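Local structure of secretory-abundant heat soluble protein 1 (5XNA) at residues Trp12-Arg17 and His39-Lys44; Arg17-Asp22 and Lys131-Lys136. The protein acts as a secreted molecular shield when water is scarce, forming a protective amorphous solid on drying, and probably binds lipids. All coordinates share one frame; numbering follows the deposited sequence.

Overall arrangement
From the N terminus, the chain runs along strand 10-19, passes through helices 21-27 and 32-35, and enters strand 42-47. Contact 1 (12-17 with 39-44) closes this short loop, laying strand 42-47 against strand 10-19 with the helical pair between them in sequence. Contact 2 (17-22 with 131-136) closes a loop of more than a hundred residues by joining the far end of strand 10-19 to the last strand, 128-136. The two loops cross rather than nest; their segments overlap at R17, just after the corner at D16, and strand 10-19 lies between its two partners. Their centres are about 8 Å apart, and both contacts reach the magnesium ion and the heptanoic acid inside the barrel.

Contact 1: Trp12-Arg17 and His39-Lys44. With MG (magnesium ion), chain E; SHV (heptanoic acid), chain O; EDO (1,2-ethanediol), chain F; EDO (1,2-ethanediol), chain M.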
loop_
_atom_site.group_PDB
_atom_site.type_symbol
_atom_site.label_atom_id
_atom_site.label_comp_id
_atom_site.label_asym_id
_atom_site.label_seq_id
_atom_site.Cartn_x
_atom_site.Cartn_y
_atom_site.Cartn_z
ATOM N N TRP A 12 18.319 -2.149 -15.026
ATOM C CA TRP A 12 17.147 -1.654 -15.739
ATOM C C TRP A 12 17.384 -0.218 -16.174
ATOM O O TRP A 12 18.002 0.562 -15.446
ATOM C CB TRP A 12 15.894 -1.727 -14.847
ATOM C CG TRP A 12 15.662 -3.079 -14.300
ATOM C CD1 TRP A 12 15.986 -3.529 -13.053
ATOM C CD2 TRP A 12 15.025 -4.171 -14.970
ATOM N NE1 TRP A 12 15.613 -4.843 -12.913
ATOM C CE2 TRP A 12 15.019 -5.261 -14.077
ATOM C CE3 TRP A 12 14.476 -4.337 -16.249
ATOM C CZ2 TRP A 12 14.466 -6.498 -14.411
ATOM C CZ3 TRP A 12 13.930 -5.567 -16.581
ATOM C CH2 TRP A 12 13.930 -6.631 -15.665
ATOM N N GLU A 13 16.862 0.138 -17.339
ATOM C CA GLU A 13 17.102 1.440 -17.949
ATOM C C GLU A 13 15.784 2.011 -18.444
ATOM O O GLU A 13 14.984 1.287 -19.046
ATOM C CB GLU A 13 18.101 1.301 -19.105
ATOM C CG GLU A 13 18.262 2.511 -19.981
ATOM C CD GLU A 13 19.314 2.278 -21.043
ATOM O OE1 GLU A 13 19.541 3.185 -21.862
ATOM O OE2 GLU A 13 19.920 1.181 -21.036
ATOM N N SER A 14 15.547 3.296 -18.183
ATOM C CA SER A 14 14.242 3.864 -18.508
ATOM C C SER A 14 14.049 3.953 -20.021
ATOM O O SER A 14 15.009 4.018 -20.794
ATOM C CB SER A 14 14.055 5.237 -17.862
ATOM O OG SER A 14 15.033 6.170 -18.290
ATOM N N THR A 15 12.783 3.943 -20.439
ATOM C CA THR A 15 12.428 4.026 -21.848
ATOM C C THR A 15 11.728 5.357 -22.117
ATOM O O THR A 15 11.700 6.259 -21.270
ATOM C CB THR A 15 11.541 2.837 -22.236
ATOM O OG1 THR A 15 10.288 2.934 -21.546
ATOM C CG2 THR A 15 12.210 1.519 -21.871
ATOM N N ASP A 16 11.160 5.486 -23.315
ATOM C CA ASP A 16 10.287 6.616 -23.603
ATOM C C ASP A 16 8.886 6.440 -23.027
ATOM O O ASP A 16 8.126 7.413 -22.985
ATOM C CB ASP A 16 10.187 6.840 -25.116
ATOM C CG ASP A 16 11.489 7.331 -25.719
ATOM O OD1 ASP A 16 12.236 8.046 -25.021
ATOM O OD2 ASP A 16 11.758 7.007 -26.895
ATOM N N ARG A 17 8.531 5.233 -22.590
ATOM C CA ARG A 17 7.191 4.950 -22.081
ATOM C C ARG A 17 7.090 5.430 -20.637
ATOM O O ARG A 17 7.855 4.990 -19.771
ATOM C CB ARG A 17 6.883 3.456 -22.171
ATOM C CG ARG A 17 6.760 2.896 -23.595
ATOM C CD ARG A 17 6.534 1.393 -23.545
ATOM N NE ARG A 17 7.795 0.668 -23.472
ATOM C CZ ARG A 17 7.929 -0.575 -23.012
ATOM N NH1 ARG A 17 9.125 -1.151 -22.988
ATOM N NH2 ARG A 17 6.873 -1.242 -22.563
ATOM N N HIS A 39 13.920 11.902 -17.792
ATOM C CA HIS A 39 15.368 11.797 -17.933
ATOM C C HIS A 39 15.829 10.357 -17.737
ATOM O O HIS A 39 15.259 9.602 -16.943
ATOM C CB HIS A 39 16.080 12.701 -16.925
ATOM C CG HIS A 39 15.986 14.158 -17.255
ATOM N ND1 HIS A 39 16.947 14.817 -17.994
ATOM C CD2 HIS A 39 15.039 15.079 -16.964
ATOM C CE1 HIS A 39 16.599 16.083 -18.136
ATOM N NE2 HIS A 39 15.446 16.265 -17.520
ATOM N N LYS A 40 16.899 9.999 -18.448
ATOM C CA LYS A 40 17.404 8.634 -18.434
ATOM C C LYS A 40 17.727 8.222 -17.006
ATOM O O LYS A 40 18.479 8.906 -16.307
ATOM C CB LYS A 40 18.642 8.532 -19.330
ATOM C CG LYS A 40 19.311 7.170 -19.391
ATOM C CD LYS A 40 18.429 6.090 -20.036
ATOM C CE LYS A 40 17.870 6.531 -21.377
ATOM N NZ LYS A 40 17.214 5.399 -22.089
ATOM N N THR A 41 17.136 7.116 -16.573
ATOM C CA THR A 41 17.178 6.674 -15.187
ATOM C C THR A 41 17.524 5.194 -15.177
ATOM O O THR A 41 17.033 4.438 -16.017
ATOM C CB THR A 41 15.819 6.921 -14.483
ATOM O OG1 THR A 41 15.528 8.325 -14.483
ATOM C CG2 THR A 41 15.824 6.398 -13.023
ATOM N N PHE A 42 18.388 4.787 -14.251
ATOM C CA PHE A 42 18.774 3.391 -14.129
ATOM C C PHE A 42 18.406 2.886 -12.747
ATOM O O PHE A 42 18.606 3.581 -11.744
ATOM C CB PHE A 42 20.271 3.177 -14.358
ATOM C CG PHE A 42 20.749 3.635 -15.705
ATOM C CD1 PHE A 42 21.085 4.958 -15.913
ATOM C CD2 PHE A 42 20.874 2.737 -16.753
ATOM C CE1 PHE A 42 21.530 5.395 -17.155
ATOM C CE2 PHE A 42 21.312 3.165 -17.992
ATOM C CZ PHE A 42 21.642 4.502 -18.190
ATOM N N HIS A 43 17.853 1.678 -12.706
ATOM C CA HIS A 43 17.655 0.944 -11.465
ATOM C C HIS A 43 18.482 -0.326 -11.564
ATOM O O HIS A 43 18.294 -1.117 -12.493
ATOM C CB HIS A 43 16.178 0.586 -11.234
ATOM C CG HIS A 43 15.318 1.750 -10.855
ATOM N ND1 HIS A 43 15.189 2.188 -9.557
ATOM C CD2 HIS A 43 14.528 2.556 -11.603
ATOM C CE1 HIS A 43 14.370 3.225 -9.520
ATOM N NE2 HIS A 43 13.951 3.463 -10.749
ATOM N N LYS A 44 19.405 -0.514 -10.626
ATOM C CA LYS A 44 20.180 -1.745 -10.542
ATOM C C LYS A 44 19.874 -2.381 -9.198
ATOM O O LYS A 44 20.012 -1.734 -8.155
ATOM C CB LYS A 44 21.684 -1.479 -10.706
ATOM C CG LYS A 44 22.034 -0.870 -12.058
ATOM C CD LYS A 44 23.534 -0.590 -12.208
ATOM C CE LYS A 44 23.793 0.158 -13.506
ATOM N NZ LYS A 44 25.205 0.616 -13.635
HETATM MG MG MG E . 12.603 4.857 -11.575
HETATM C C1 SHV O . 12.700 7.040 -10.621
HETATM O O1 SHV O . 12.793 6.206 -9.683
HETATM O O2 SHV O . 11.928 6.800 -11.587
HETATM C C2 SHV O . 13.518 8.332 -10.580
HETATM C C3 SHV O . 12.653 9.486 -10.073
HETATM C C4 SHV O . 12.623 9.471 -8.547
HETATM C C5 SHV O . 11.627 10.510 -8.031
HETATM C C6 SHV O . 10.791 9.894 -6.909
HETATM C C7 SHV O . 10.543 10.915 -5.800
HETATM C C1 EDO F . 14.613 4.755 -24.798
HETATM O O1 EDO F . 15.960 4.374 -24.483
HETATM C C2 EDO F . 13.831 3.553 -25.321
HETATM O O2 EDO F . 12.494 3.950 -25.660
HETATM C C1 EDO M . 13.942 11.417 -13.421
HETATM O O1 EDO M . 14.079 12.621 -12.655
HETATM C C2 EDO M . 12.884 11.624 -14.500
HETATM O O2 EDO M . 13.239 12.762 -15.293
#
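S14 and T41 meet where the regular antiparallel pairing of strands 12-15 and 42-44 gives way to side-chain bonding. S14 N donates to T41 O at 2.9 Å, almost in line with the carbonyl bond. The return bond goes to a side chain: T41 N donates to S14 OG, also at 2.9 Å. OG reaches it because chi1 (60°) places it between the backbone N and the carbonyl carbon, and a short hydroxyl suits so close a spot. S14 O is taken instead by K40 NZ, at 2.9 Å. The same ammonium forms a salt bridge of 3.2 Å to E13 OE1, approached from the anti side of the carboxylate; the lysine chain folds at chi2 and chi3 to bring NZ within bonding distance of both oxygens. E13 OE2 has a second cation, K135 on the next strand.

Beyond K40, the extended E13 side chain runs alongside F42, with E13 CG 3.7 Å from F42 CE2 and the carboxylate and ring planes 42° apart. The glutamate thus offers its methylenes to an aromatic neighbour and its charge to two lysines. One pair further, W12 N gives H43 O a bond of 2.7 Å, and H43 N returns one to W12 O.

On the W12-H43 face, H43 NE2 binds the magnesium ion at 2.1 Å, while H54 hydrogen-bonds ND1 and so helps fix the ring's rotation. T41 CG2 brings a methyl near the start of the heptanoic acid chain. The chemistry is therefore divided between the two faces: charge pairing serves the E13-F42 side, whereas an imidazole nitrogen, the fatty acid's carboxylate and Y134 of strand 128-136 share a metal on the other.

Contact 2: Arg17-Asp22 and Lys131-Lys136; sequences RIENFD and KRWYKK. With MG (magnesium ion), chain E; ZN (zinc ion), chain D; SHV (heptanoic acid), chain O.
The side chain of W133 lies across R17, and most of its atoms meet 17-22. CB sits 3.9 Å above the plane of the R17 guanidinium, over the centre of one face. R17 NH2 lies over the pyrrole end of the indole, near CG and CD1, with the two planes only 17° apart, and R17 carries this charge on to a salt bridge with E118. At the edge of the six-membered ring, in its plane, W133 CE3 approaches R17 O to 3.4 Å, and CZ3 lies near I18 N. Furthest out, W133 CH2 is 4.1 Å from E19 CB. NE1 is hydrogen-bonded to E120 on strand 118-125, so the broad tryptophan bridges three strands.

Beneath it the backbones pair antiparallel. W133 N makes a long 3.3 Å bond to R17 O from above the carbonyl plane, whereas E19 and K131 exchange a pair, E19 N to K131 O at 2.8 Å and K131 N to E19 O at 3.0 Å. E19 OE2 also binds a zinc ion, and K131 pairs with E120.

I18 and R132 share the other face. I18 CG1 is anti to the backbone N (chi1 -175°), which sends I18 CD1 alongside the arginine, 3.9 Å from R132 NE. R132 extends inward: R132 NH1 donates to SHV O2 at 3.3 Å from the edge of the guanidinium, and NH2 is held by N38 and H39, which help position it. Y134 OH binds the magnesium that the same carboxylate chelates. R132 and Y134 probably correspond to the Arg-x-Tyr pair of the fatty-acid-binding protein fold, although here the tyrosine reaches the head group through a magnesium ion.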
loop_
_atom_site.group_PDB
_atom_site.type_symbol
_atom_site.label_atom_id
_atom_site.label_comp_id
_atom_site.label_asym_id
_atom_site.label_seq_id
_atom_site.Cartn_x
_atom_site.Cartn_y
_atom_site.Cartn_z
ATOM N N ARG A 17 8.531 5.233 -22.590
ATOM C CA ARG A 17 7.191 4.950 -22.081
ATOM C C ARG A 17 7.090 5.430 -20.637
ATOM O O ARG A 17 7.855 4.990 -19.771
ATOM C CB ARG A 17 6.883 3.456 -22.171
ATOM C CG ARG A 17 6.760 2.896 -23.595
ATOM C CD ARG A 17 6.534 1.393 -23.545
ATOM N NE ARG A 17 7.795 0.668 -23.472
ATOM C CZ ARG A 17 7.929 -0.575 -23.012
ATOM N NH1 ARG A 17 9.125 -1.151 -22.988
ATOM N NH2 ARG A 17 6.873 -1.242 -22.563
ATOM N N ILE A 18 6.142 6.327 -20.382
ATOM C CA ILE A 18 5.962 6.925 -19.068
ATOM C C ILE A 18 4.532 7.432 -19.021
ATOM O O ILE A 18 3.969 7.816 -20.048
ATOM C CB ILE A 18 6.996 8.054 -18.825
ATOM C CG1 ILE A 18 6.891 8.597 -17.402
ATOM C CG2 ILE A 18 6.833 9.170 -19.857
ATOM C CD1 ILE A 18 8.077 9.445 -17.015
ATOM N N GLU A 19 3.932 7.419 -17.833
ATOM C CA GLU A 19 2.515 7.750 -17.728
ATOM C C GLU A 19 2.228 8.504 -16.440
ATOM O O GLU A 19 2.469 7.985 -15.345
ATOM C CB GLU A 19 1.654 6.487 -17.812
ATOM C CG GLU A 19 0.151 6.782 -17.816
ATOM C CD GLU A 19 -0.676 5.527 -17.896
ATOM O OE1 GLU A 19 -0.728 4.927 -18.990
ATOM O OE2 GLU A 19 -1.269 5.135 -16.870
ATOM N N ASN A 20 1.692 9.717 -16.583
ATOM C CA ASN A 20 1.141 10.497 -15.473
ATOM C C ASN A 20 2.196 10.837 -14.428
ATOM O O ASN A 20 1.870 11.070 -13.259
ATOM C CB ASN A 20 -0.041 9.773 -14.811
ATOM C CG ASN A 20 -0.970 10.728 -14.061
ATOM O OD1 ASN A 20 -1.096 11.898 -14.424
ATOM N ND2 ASN A 20 -1.628 10.226 -13.016
ATOM N N PHE A 21 3.464 10.882 -14.842
ATOM C CA PHE A 21 4.544 11.017 -13.871
ATOM C C PHE A 21 4.601 12.418 -13.279
ATOM O O PHE A 21 4.882 12.574 -12.087
ATOM C CB PHE A 21 5.879 10.638 -14.512
ATOM C CG PHE A 21 6.998 10.485 -13.521
ATOM C CD1 PHE A 21 7.092 9.353 -12.730
ATOM C CD2 PHE A 21 7.955 11.478 -13.385
ATOM C CE1 PHE A 21 8.130 9.211 -11.814
ATOM C CE2 PHE A 21 8.991 11.345 -12.482
ATOM C CZ PHE A 21 9.074 10.207 -11.690
ATOM N N ASP A 22 4.324 13.454 -14.075
ATOM C CA ASP A 22 4.386 14.805 -13.521
ATOM C C ASP A 22 3.272 15.063 -12.512
ATOM O O ASP A 22 3.453 15.858 -11.582
ATOM C CB ASP A 22 4.347 15.857 -14.634
ATOM C CG ASP A 22 5.602 15.853 -15.489
ATOM O OD1 ASP A 22 6.609 15.245 -15.072
ATOM O OD2 ASP A 22 5.595 16.485 -16.564
ATOM N N LYS A 131 3.302 5.634 -13.764
ATOM C CA LYS A 131 3.953 4.435 -14.244
ATOM C C LYS A 131 5.136 4.820 -15.109
ATOM O O LYS A 131 5.134 5.863 -15.772
ATOM C CB LYS A 131 2.997 3.543 -15.022
ATOM C CG LYS A 131 1.757 3.196 -14.227
ATOM C CD LYS A 131 1.352 1.784 -14.453
ATOM C CE LYS A 131 0.491 1.300 -13.316
ATOM N NZ LYS A 131 0.579 -0.169 -13.180
ATOM N N ARG A 132 6.150 3.967 -15.086
ATOM C CA ARG A 132 7.312 4.147 -15.938
ATOM C C ARG A 132 7.818 2.769 -16.319
ATOM O O ARG A 132 7.797 1.850 -15.501
ATOM C CB ARG A 132 8.375 4.964 -15.214
ATOM C CG ARG A 132 9.517 5.353 -16.055
ATOM C CD ARG A 132 10.288 6.444 -15.354
ATOM N NE ARG A 132 11.143 7.143 -16.283
ATOM C CZ ARG A 132 12.228 7.805 -15.923
ATOM N NH1 ARG A 132 12.595 7.837 -14.645
ATOM N NH2 ARG A 132 12.938 8.425 -16.841
ATOM N N TRP A 133 8.243 2.608 -17.568
ATOM C CA TRP A 133 8.678 1.307 -18.044
ATOM C C TRP A 133 10.177 1.318 -18.302
ATOM O O TRP A 133 10.713 2.278 -18.866
ATOM C CB TRP A 133 7.918 0.900 -19.313
ATOM C CG TRP A 133 6.489 0.561 -18.999
ATOM C CD1 TRP A 133 5.975 -0.673 -18.765
ATOM C CD2 TRP A 133 5.408 1.487 -18.827
ATOM N NE1 TRP A 133 4.622 -0.578 -18.478
ATOM C CE2 TRP A 133 4.262 0.739 -18.506
ATOM C CE3 TRP A 133 5.300 2.877 -18.927
ATOM C CZ2 TRP A 133 3.021 1.333 -18.286
ATOM C CZ3 TRP A 133 4.069 3.465 -18.702
ATOM C CH2 TRP A 133 2.947 2.691 -18.389
ATOM N N TYR A 134 10.821 0.228 -17.914
ATOM C CA TYR A 134 12.258 0.062 -18.006
ATOM C C TYR A 134 12.567 -1.167 -18.845
ATOM O O TYR A 134 11.811 -2.141 -18.844
ATOM C CB TYR A 134 12.864 -0.087 -16.604
ATOM C CG TYR A 134 12.762 1.179 -15.801
ATOM C CD1 TYR A 134 11.551 1.569 -15.225
ATOM C CD2 TYR A 134 13.877 1.994 -15.612
ATOM C CE1 TYR A 134 11.449 2.747 -14.496
ATOM C CE2 TYR A 134 13.788 3.167 -14.889
ATOM C CZ TYR A 134 12.578 3.536 -14.325
ATOM O OH TYR A 134 12.505 4.704 -13.613
ATOM N N LYS A 135 13.687 -1.125 -19.555
ATOM C CA LYS A 135 14.178 -2.288 -20.273
ATOM C C LYS A 135 15.475 -2.783 -19.645
ATOM O O LYS A 135 16.234 -2.014 -19.050
ATOM C CB LYS A 135 14.402 -1.966 -21.754
ATOM C CG LYS A 135 15.501 -0.944 -21.993
ATOM C CD LYS A 135 15.559 -0.508 -23.446
ATOM C CE LYS A 135 16.528 0.640 -23.623
ATOM N NZ LYS A 135 17.883 0.254 -23.139
ATOM N N LYS A 136 15.704 -4.085 -19.759
ATOM C CA LYS A 136 16.987 -4.656 -19.373
ATOM C C LYS A 136 18.123 -3.961 -20.114
ATOM O O LYS A 136 18.076 -3.800 -21.335
ATOM C CB LYS A 136 17.002 -6.158 -19.671
ATOM C CG LYS A 136 16.538 -7.040 -18.527
ATOM C CD LYS A 136 17.594 -7.084 -17.423
ATOM C CE LYS A 136 17.129 -7.872 -16.199
ATOM N NZ LYS A 136 17.188 -9.347 -16.390
HETATM MG MG MG E . 12.603 4.857 -11.575
HETATM ZN ZN ZN D . -2.119 3.031 -17.116
HETATM C C1 SHV O . 12.700 7.040 -10.621
HETATM O O1 SHV O . 12.793 6.206 -9.683
HETATM O O2 SHV O . 11.928 6.800 -11.587
HETATM C C2 SHV O . 13.518 8.332 -10.580
HETATM C C3 SHV O . 12.653 9.486 -10.073
HETATM C C4 SHV O . 12.623 9.471 -8.547
HETATM C C5 SHV O . 11.627 10.510 -8.031
HETATM C C6 SHV O . 10.791 9.894 -6.909
HETATM C C7 SHV O . 10.543 10.915 -5.800
#